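Local structure of salicylate 5-hydroxylase, large oxygenase component (Ralstonia sp., 7C8Z) at residues D209-G214 / T357-E362; P195-E198 / I204-Y207; S329-Q334 / F352-T357. The protein catalyses, as the oxygenase component of a multicomponent system, the 5-hydroxylation of salicylate to gentisate with a [2Fe-2S] cluster and a mononuclear iron. All coordinates share one frame; numbering follows the deposited sequence.

Interaction 1. Residues D209-G214 / T357-E362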
loop_
_atom_site.group_PDB
_atom_site.type_symbol
_atom_site.label_atom_id
_atom_site.label_comp_id
_atom_site.label_asym_id
_atom_site.label_seq_id
_atom_site.Cartn_x
_atom_site.Cartn_y
_atom_site.Cartn_z
ATOM N N ASP A 209 12.184 -27.500 29.090
ATOM C CA ASP A 209 11.684 -28.854 29.300
ATOM C C ASP A 209 10.451 -28.867 30.192
ATOM O O ASP A 209 9.630 -29.783 30.102
ATOM C CB ASP A 209 12.788 -29.724 29.895
ATOM C CG ASP A 209 14.011 -29.802 29.000
ATOM O OD1 ASP A 209 13.877 -29.571 27.779
ATOM O OD2 ASP A 209 15.110 -30.092 29.513
ATOM N N ARG A 210 10.301 -27.857 31.046
ATOM C CA ARG A 210 9.123 -27.764 31.891
ATOM C C ARG A 210 7.862 -27.620 31.050
ATOM O O ARG A 210 6.836 -28.251 31.344
ATOM C CB ARG A 210 9.272 -26.584 32.850
ATOM C CG ARG A 210 8.017 -26.270 33.607
ATOM C CD ARG A 210 8.059 -24.879 34.190
ATOM N NE ARG A 210 6.867 -24.620 34.984
ATOM C CZ ARG A 210 5.848 -23.874 34.574
ATOM N NH1 ARG A 210 5.883 -23.310 33.377
ATOM N NH2 ARG A 210 4.797 -23.691 35.361
ATOM N N VAL A 211 7.923 -26.817 29.984
ATOM C CA VAL A 211 6.775 -26.740 29.084
ATOM C C VAL A 211 6.746 -27.946 28.151
ATOM O O VAL A 211 5.727 -28.635 28.034
ATOM C CB VAL A 211 6.804 -25.413 28.304
ATOM C CG1 VAL A 211 5.983 -25.531 27.041
ATOM C CG2 VAL A 211 6.271 -24.279 29.159
ATOM N N PHE A 212 7.862 -28.217 27.473
ATOM C CA PHE A 212 7.977 -29.360 26.568
ATOM C C PHE A 212 8.533 -30.546 27.353
ATOM O O PHE A 212 9.718 -30.876 27.290
ATOM C CB PHE A 212 8.860 -29.011 25.379
ATOM C CG PHE A 212 8.415 -27.789 24.628
ATOM C CD1 PHE A 212 7.275 -27.821 23.839
ATOM C CD2 PHE A 212 9.141 -26.612 24.700
ATOM C CE1 PHE A 212 6.865 -26.699 23.142
ATOM C CE2 PHE A 212 8.739 -25.485 24.003
ATOM C CZ PHE A 212 7.600 -25.528 23.226
ATOM N N ASN A 213 7.653 -31.199 28.114
ATOM C CA ASN A 213 8.072 -32.220 29.064
ATOM C C ASN A 213 8.037 -33.630 28.489
ATOM O O ASN A 213 8.085 -34.598 29.255
ATOM C CB ASN A 213 7.210 -32.157 30.329
ATOM C CG ASN A 213 5.776 -32.624 30.098
ATOM O OD1 ASN A 213 5.372 -32.927 28.972
ATOM N ND2 ASN A 213 5.005 -32.700 31.178
ATOM N N GLY A 214 7.970 -33.772 27.172
ATOM C CA GLY A 214 7.979 -35.068 26.540
ATOM C C GLY A 214 6.623 -35.564 26.090
ATOM O O GLY A 214 6.561 -36.502 25.286
ATOM N N THR A 357 1.610 -19.911 17.755
ATOM C CA THR A 357 1.175 -21.300 17.634
ATOM C C THR A 357 0.675 -21.715 19.011
ATOM O O THR A 357 1.470 -21.925 19.935
ATOM C CB THR A 357 2.314 -22.200 17.165
ATOM O OG1 THR A 357 3.005 -21.578 16.075
ATOM C CG2 THR A 357 1.776 -23.551 16.719
ATOM N N HIS A 358 -0.648 -21.787 19.159
ATOM C CA HIS A 358 -1.263 -22.230 20.403
ATOM C C HIS A 358 -1.430 -23.740 20.361
ATOM O O HIS A 358 -1.980 -24.277 19.383
ATOM C CB HIS A 358 -2.622 -21.563 20.607
ATOM C CG HIS A 358 -2.542 -20.105 20.928
ATOM N ND1 HIS A 358 -2.827 -19.604 22.180
ATOM C CD2 HIS A 358 -2.218 -19.039 20.159
ATOM C CE1 HIS A 358 -2.679 -18.291 22.168
ATOM N NE2 HIS A 358 -2.310 -17.922 20.953
ATOM N N PHE A 359 -0.994 -24.419 21.428
ATOM C CA PHE A 359 -1.058 -25.875 21.434
ATOM C C PHE A 359 -1.483 -26.387 22.801
ATOM O O PHE A 359 -1.413 -25.678 23.807
ATOM C CB PHE A 359 0.287 -26.507 21.036
ATOM C CG PHE A 359 1.433 -26.132 21.938
ATOM C CD1 PHE A 359 2.124 -24.944 21.752
ATOM C CD2 PHE A 359 1.835 -26.978 22.961
ATOM C CE1 PHE A 359 3.181 -24.603 22.571
ATOM C CE2 PHE A 359 2.892 -26.643 23.786
ATOM C CZ PHE A 359 3.567 -25.456 23.587
ATOM N N GLY A 360 -1.943 -27.635 22.812
ATOM C CA GLY A 360 -2.241 -28.364 24.026
ATOM C C GLY A 360 -1.495 -29.681 24.032
ATOM O O GLY A 360 -0.608 -29.890 23.197
ATOM N N PHE A 361 -1.827 -30.574 24.958
ATOM C CA PHE A 361 -1.160 -31.861 25.074
ATOM C C PHE A 361 -2.117 -32.981 24.688
ATOM O O PHE A 361 -3.341 -32.827 24.736
ATOM C CB PHE A 361 -0.634 -32.079 26.496
ATOM C CG PHE A 361 0.157 -30.920 27.024
ATOM C CD1 PHE A 361 1.495 -30.772 26.697
ATOM C CD2 PHE A 361 -0.441 -29.970 27.834
ATOM C CE1 PHE A 361 2.223 -29.706 27.170
ATOM C CE2 PHE A 361 0.284 -28.900 28.314
ATOM C CZ PHE A 361 1.618 -28.767 27.981
ATOM N N GLU A 362 -1.536 -34.116 24.292
ATOM C CA GLU A 362 -2.350 -35.237 23.831
ATOM C C GLU A 362 -3.264 -35.770 24.929
ATOM O O GLU A 362 -4.381 -36.209 24.637
ATOM C CB GLU A 362 -1.456 -36.350 23.275
ATOM C CG GLU A 362 -2.078 -37.114 22.101
ATOM C CD GLU A 362 -1.944 -36.379 20.771
ATOM O OE1 GLU A 362 -2.919 -35.716 20.352
ATOM O OE2 GLU A 362 -0.867 -36.469 20.141
#

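Interaction 2. Residues P195-E198 / I204-Y207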
loop_
_atom_site.group_PDB
_atom_site.type_symbol
_atom_site.label_atom_id
_atom_site.label_comp_id
_atom_site.label_asym_id
_atom_site.label_seq_id
_atom_site.Cartn_x
_atom_site.Cartn_y
_atom_site.Cartn_z
ATOM N N PRO A 195 25.761 -27.036 20.859
ATOM C CA PRO A 195 24.540 -27.841 20.982
ATOM C C PRO A 195 23.404 -27.043 21.607
ATOM O O PRO A 195 23.613 -26.067 22.332
ATOM C CB PRO A 195 24.967 -29.007 21.881
ATOM C CG PRO A 195 26.445 -29.092 21.718
ATOM C CD PRO A 195 26.932 -27.697 21.457
ATOM N N PHE A 196 22.179 -27.480 21.302
ATOM C CA PHE A 196 20.986 -26.771 21.756
ATOM C C PHE A 196 20.961 -26.632 23.274
ATOM O O PHE A 196 20.616 -25.565 23.805
ATOM C CB PHE A 196 19.741 -27.505 21.255
ATOM C CG PHE A 196 18.453 -26.823 21.600
ATOM C CD1 PHE A 196 18.066 -25.665 20.944
ATOM C CD2 PHE A 196 17.618 -27.346 22.575
ATOM C CE1 PHE A 196 16.872 -25.039 21.258
ATOM C CE2 PHE A 196 16.423 -26.723 22.895
ATOM C CZ PHE A 196 16.051 -25.569 22.237
ATOM N N GLU A 197 21.325 -27.702 23.985
ATOM C CA GLU A 197 21.314 -27.682 25.445
ATOM C C GLU A 197 22.304 -26.656 25.990
ATOM O O GLU A 197 21.973 -25.872 26.887
ATOM C CB GLU A 197 21.615 -29.081 25.983
ATOM C CG GLU A 197 20.572 -30.130 25.596
ATOM C CD GLU A 197 20.750 -30.653 24.173
ATOM O OE1 GLU A 197 21.848 -30.467 23.606
ATOM O OE2 GLU A 197 19.787 -31.234 23.618
ATOM N N GLU A 198 23.527 -26.644 25.453
ATOM C CA GLU A 198 24.498 -25.636 25.868
ATOM C C GLU A 198 24.114 -24.251 25.367
ATOM O O GLU A 198 24.492 -23.246 25.978
ATOM C CB GLU A 198 25.892 -26.015 25.369
ATOM C CG GLU A 198 26.479 -27.241 26.049
ATOM C CD GLU A 198 27.751 -27.719 25.383
ATOM O OE1 GLU A 198 27.974 -28.947 25.342
ATOM O OE2 GLU A 198 28.526 -26.865 24.902
ATOM N N ILE A 204 17.668 -22.165 31.912
ATOM C CA ILE A 204 16.614 -21.947 30.931
ATOM C C ILE A 204 16.164 -23.258 30.296
ATOM O O ILE A 204 14.983 -23.413 29.955
ATOM C CB ILE A 204 17.082 -20.899 29.905
ATOM C CG1 ILE A 204 17.041 -19.530 30.569
ATOM C CG2 ILE A 204 16.201 -20.890 28.674
ATOM C CD1 ILE A 204 18.014 -18.565 30.030
ATOM N N LEU A 205 17.069 -24.230 30.139
ATOM C CA LEU A 205 16.623 -25.517 29.615
ATOM C C LEU A 205 15.694 -26.216 30.601
ATOM O O LEU A 205 14.824 -26.991 30.180
ATOM C CB LEU A 205 17.812 -26.412 29.255
ATOM C CG LEU A 205 17.354 -27.727 28.611
ATOM C CD1 LEU A 205 17.433 -27.646 27.096
ATOM C CD2 LEU A 205 18.138 -28.927 29.127
ATOM N N HIS A 206 15.831 -25.935 31.903
ATOM C CA HIS A 206 14.875 -26.494 32.848
ATOM C C HIS A 206 13.453 -26.027 32.538
ATOM O O HIS A 206 12.515 -26.830 32.536
ATOM C CB HIS A 206 15.238 -26.113 34.274
ATOM C CG HIS A 206 14.102 -26.302 35.234
ATOM N ND1 HIS A 206 13.752 -27.536 35.737
ATOM C CD2 HIS A 206 13.213 -25.420 35.753
ATOM C CE1 HIS A 206 12.711 -27.405 36.541
ATOM N NE2 HIS A 206 12.362 -26.131 36.568
ATOM N N TYR A 207 13.270 -24.739 32.245
ATOM C CA TYR A 207 11.923 -24.249 31.971
ATOM C C TYR A 207 11.449 -24.644 30.575
ATOM O O TYR A 207 10.258 -24.941 30.377
ATOM C CB TYR A 207 11.884 -22.736 32.184
ATOM C CG TYR A 207 12.170 -22.386 33.626
ATOM C CD1 TYR A 207 11.204 -22.567 34.605
ATOM C CD2 TYR A 207 13.419 -21.922 34.016
ATOM C CE1 TYR A 207 11.465 -22.270 35.927
ATOM C CE2 TYR A 207 13.689 -21.624 35.337
ATOM C CZ TYR A 207 12.708 -21.801 36.288
ATOM O OH TYR A 207 12.969 -21.504 37.608
#

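Interaction 3. Residues S329-Q334 / F352-T357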
loop_
_atom_site.group_PDB
_atom_site.type_symbol
_atom_site.label_atom_id
_atom_site.label_comp_id
_atom_site.label_asym_id
_atom_site.label_seq_id
_atom_site.Cartn_x
_atom_site.Cartn_y
_atom_site.Cartn_z
ATOM N N SER A 329 14.818 -15.561 18.392
ATOM C CA SER A 329 13.726 -15.845 17.481
ATOM C C SER A 329 12.396 -16.175 18.137
ATOM O O SER A 329 11.366 -16.048 17.469
ATOM C CB SER A 329 14.101 -17.006 16.546
ATOM O OG SER A 329 13.704 -18.257 17.086
ATOM N N VAL A 330 12.358 -16.617 19.397
ATOM C CA VAL A 330 11.102 -17.181 19.877
ATOM C C VAL A 330 10.832 -16.870 21.342
ATOM O O VAL A 330 11.738 -16.603 22.137
ATOM C CB VAL A 330 11.043 -18.709 19.635
ATOM C CG1 VAL A 330 11.834 -19.466 20.691
ATOM C CG2 VAL A 330 9.592 -19.196 19.559
ATOM N N ILE A 331 9.544 -16.897 21.674
ATOM C CA ILE A 331 9.059 -16.855 23.042
ATOM C C ILE A 331 8.245 -18.116 23.285
ATOM O O ILE A 331 7.409 -18.488 22.457
ATOM C CB ILE A 331 8.200 -15.604 23.293
ATOM C CG1 ILE A 331 9.073 -14.354 23.253
ATOM C CG2 ILE A 331 7.457 -15.718 24.623
ATOM C CD1 ILE A 331 8.441 -13.204 22.514
ATOM N N ILE A 332 8.485 -18.771 24.415
ATOM C CA ILE A 332 7.649 -19.865 24.887
ATOM C C ILE A 332 6.830 -19.306 26.035
ATOM O O ILE A 332 7.382 -18.872 27.055
ATOM C CB ILE A 332 8.477 -21.082 25.329
ATOM C CG1 ILE A 332 8.945 -21.884 24.116
ATOM C CG2 ILE A 332 7.655 -21.976 26.235
ATOM C CD1 ILE A 332 10.162 -21.312 23.429
ATOM N N GLN A 333 5.519 -19.293 25.864
ATOM C CA GLN A 333 4.616 -18.709 26.837
ATOM C C GLN A 333 3.873 -19.826 27.544
ATOM O O GLN A 333 3.215 -20.654 26.894
ATOM C CB GLN A 333 3.626 -17.756 26.175
ATOM C CG GLN A 333 2.343 -17.571 26.969
ATOM C CD GLN A 333 1.101 -17.851 26.145
ATOM O OE1 GLN A 333 0.966 -17.366 25.019
ATOM N NE2 GLN A 333 0.186 -18.639 26.703
ATOM N N GLN A 334 3.986 -19.846 28.870
ATOM C CA GLN A 334 3.051 -20.559 29.723
ATOM C C GLN A 334 2.420 -19.516 30.633
ATOM O O GLN A 334 3.060 -19.026 31.571
ATOM C CB GLN A 334 3.737 -21.663 30.528
ATOM C CG GLN A 334 2.786 -22.454 31.420
ATOM C CD GLN A 334 2.603 -21.814 32.786
ATOM O OE1 GLN A 334 3.566 -21.347 33.400
ATOM N NE2 GLN A 334 1.363 -21.784 33.268
ATOM N N PHE A 352 8.096 -6.400 12.148
ATOM C CA PHE A 352 8.299 -7.833 12.296
ATOM C C PHE A 352 6.948 -8.525 12.327
ATOM O O PHE A 352 5.964 -7.981 12.836
ATOM C CB PHE A 352 9.114 -8.180 13.553
ATOM C CG PHE A 352 8.377 -7.970 14.854
ATOM C CD1 PHE A 352 8.415 -6.740 15.501
ATOM C CD2 PHE A 352 7.671 -9.012 15.448
ATOM C CE1 PHE A 352 7.751 -6.548 16.704
ATOM C CE2 PHE A 352 7.005 -8.827 16.647
ATOM C CZ PHE A 352 7.044 -7.592 17.277
ATOM N N ASP A 353 6.913 -9.733 11.770
ATOM C CA ASP A 353 5.756 -10.604 11.871
ATOM C C ASP A 353 5.860 -11.454 13.132
ATOM O O ASP A 353 6.955 -11.790 13.597
ATOM C CB ASP A 353 5.641 -11.503 10.638
ATOM C CG ASP A 353 5.248 -10.734 9.378
ATOM O OD1 ASP A 353 4.816 -9.563 9.480
ATOM O OD2 ASP A 353 5.367 -11.310 8.276
ATOM N N PHE A 354 4.704 -11.804 13.679
ATOM C CA PHE A 354 4.613 -12.461 14.976
ATOM C C PHE A 354 3.567 -13.555 14.844
ATOM O O PHE A 354 2.382 -13.262 14.631
ATOM C CB PHE A 354 4.236 -11.468 16.072
ATOM C CG PHE A 354 4.714 -11.854 17.445
ATOM C CD1 PHE A 354 6.016 -12.285 17.650
ATOM C CD2 PHE A 354 3.863 -11.758 18.534
ATOM C CE1 PHE A 354 6.457 -12.630 18.917
ATOM C CE2 PHE A 354 4.296 -12.100 19.800
ATOM C CZ PHE A 354 5.599 -12.532 19.994
ATOM N N VAL A 355 4.008 -14.803 14.951
ATOM C CA VAL A 355 3.152 -15.959 14.719
ATOM C C VAL A 355 2.969 -16.707 16.030
ATOM O O VAL A 355 3.933 -17.240 16.589
ATOM C CB VAL A 355 3.735 -16.880 13.641
ATOM C CG1 VAL A 355 2.814 -18.071 13.416
ATOM C CG2 VAL A 355 3.949 -16.095 12.357
ATOM N N TRP A 356 1.734 -16.749 16.514
ATOM C CA TRP A 356 1.378 -17.496 17.709
ATOM C C TRP A 356 0.915 -18.881 17.282
ATOM O O TRP A 356 -0.049 -19.006 16.520
ATOM C CB TRP A 356 0.262 -16.801 18.490
ATOM C CG TRP A 356 0.465 -15.338 18.800
ATOM C CD1 TRP A 356 0.686 -14.324 17.910
ATOM C CD2 TRP A 356 0.417 -14.729 20.096
ATOM N NE1 TRP A 356 0.794 -13.125 18.573
ATOM C CE2 TRP A 356 0.634 -13.347 19.917
ATOM C CE3 TRP A 356 0.220 -15.219 21.391
ATOM C CZ2 TRP A 356 0.666 -12.452 20.986
ATOM C CZ3 TRP A 356 0.247 -14.327 22.449
ATOM C CH2 TRP A 356 0.469 -12.962 22.239
ATOM N N THR A 357 1.610 -19.911 17.755
ATOM C CA THR A 357 1.175 -21.300 17.634
ATOM C C THR A 357 0.675 -21.715 19.011
ATOM O O THR A 357 1.470 -21.925 19.935
ATOM C CB THR A 357 2.314 -22.200 17.165
ATOM O OG1 THR A 357 3.005 -21.578 16.075
ATOM C CG2 THR A 357 1.776 -23.551 16.719
#

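Interaction 1. Residues D209-G214 / T357-E362
Phe-212 and Phe-359 meet through their outer ring corners: CE1 of Phe-212 comes to 3.6 Å from CZ of Phe-359 and to 4.0 Å from its CE2. The planes are only 14° apart, yet the rings are displaced almost clear of each other, with centroids 5.7 Å apart, so a few outer carbons make the contact. Val-211 sits beside this meeting. Its CG1 lies 3.9 Å above the Phe-212 ring plane, over the ring centre, while approaching Phe-359 CZ at that ring's edge, 4.2 Å away. One methyl thus serves both rings. Further along the strand, the edge of Phe-361 is turned to the backbone, with CE1 3.8 Å from the carbonyl O of Val-211. All four residues are buried, and no hydrogen bond crosses between 209-214 and 357-362. The joint is that of a helix end packed on a sheet: helix 196-211 finishes at Val-211 against one face of the antiparallel sheet of the catalytic domain, which has the helix-grip architecture of Rieske oxygenase alpha subunits. Phe-212 is the first residue to leave helical geometry. Its CB starts off away from the strand, yet CG, anti to the carbonyl carbon (chi1 -55°), lets the ring return to it. Phe-359 has CG between backbone N and carbonyl carbon (chi1 59°), and its CB already points at the helix end. Farther out, Val-339 of the adjacent strand 338-346 and Ile-332 of strand 330-335, one further on, touch Val-211, and Ile-332 also meets Phe-212, whose ring contacts Phe-208 as well. Phe-361 takes a cation-pi contact from Arg-215 and an edge-to-face one with Trp-315, while its backbone N is bonded to Asp-364 OD2.

Interaction 2. Residues P195-E198 / I204-Y207
The ring of Phe-196 is approached obliquely by Leu-205, whose CD1 lies 4.4 Å from CE2; around the same ring Phe-208 and Trp-68 stand edge-to-face, and Phe-186 meets it with planes about 50° apart. Within 204-207, the Tyr-207 ring carries CD2 of the adjacent His-206 over its centre, 3.5 Å above the plane, a local packing in which neither residue touches 195-198. The motif is a bent helical segment: both halves belong to helix 196-211, with Pro-195 at its N-cap position, yet CA of Glu-197 and CA of Leu-205 are 6.6 Å apart, far closer than eight residues of straight helix would put them. The chain therefore turns back between the halves, and Leu-205 fills the inner side of the bend. Its CB points to the opposing half, and CG extended away from the backbone N (chi1 -176°) carries CD1 into the angle between Phe-196 and Glu-197. Leu-205 also touches Arg-181 of strand 175-181, with which Glu-197 OE2 forms a long, weak ion pair. Aliphatic contact continues along Glu-197, whose CA is 4.2 Å and CG 4.3 Å from Leu-205 CD1.

Interaction 3. Residues S329-Q334 / F352-T357
Ile-331 and Phe-354 meet on one face of the antiparallel sheet of the helix-grip catalytic domain, over strand 338-346, which runs between their own strands, so 329-334 and 352-357 exchange no backbone hydrogen bonds and meet through side chains alone. Apolar contact comes first. CD1 of Ile-331 lies in the Phe-354 ring plane at its edge, 3.9 Å from CZ and 4.1 Å from CE1, the two side chains crossing at about a right angle. Met-234 of helix 232-238 packs on both. Phe-354, with CG anti to its backbone nitrogen (chi1 -153°), also reaches along its own strand, where CE2 stands 3.4 Å above the plane of the Trp-356 indole, offset toward the rim. This face of the sheet looks to the catalytic metal: the side chain of Trp-356 is about 8 Å from the bound iron and about 6 Å from the side chain of Asp-389, one of its ligands. Polar groups make the second kind of contact. The Gln-333 and Trp-356 side chains cross at about a right angle, with the amide plane turned 59° from the indole and OE1 near the indole plane beside CZ3. That oxygen is gripped by hydrogen bonds from elsewhere, with Ser-340 OG and Arg-342 NH2 of the intervening strand, while NE2 makes a weak one to Ser-338 O. The buried amide is thereby held in orientation. At the start of strand 330-335, Ser-329 and Val-330 form a classic beta bulge opposite Ile-326. The Trp-356 ring is secured at its other end by a hydrogen bond from NE1 to Gln-225 OE1, while its CZ3 remains 4.0 Å from Gln-333 OE1.

In the fold
From the N terminus, interaction 2 comes first and closes a five-residue turn inside helix 196-211, near strand 175-181 of the Rieske-side sheet. The same helix then opens interaction 1, whose long loop of 142 residues closes when the end of strand 352-361 meets the helix end. Interaction 3 falls wholly within that span, joining strands 330-335 and 352-361 over 17 residues, and shares Thr-357 with interaction 1. The two use opposite faces of the catalytic sheet: helix 196-211 on one, helix 232-238 and the iron on the other. They touch directly, through Arg-210 and Gln-334 and through Val-211 and Phe-212 against Ile-332.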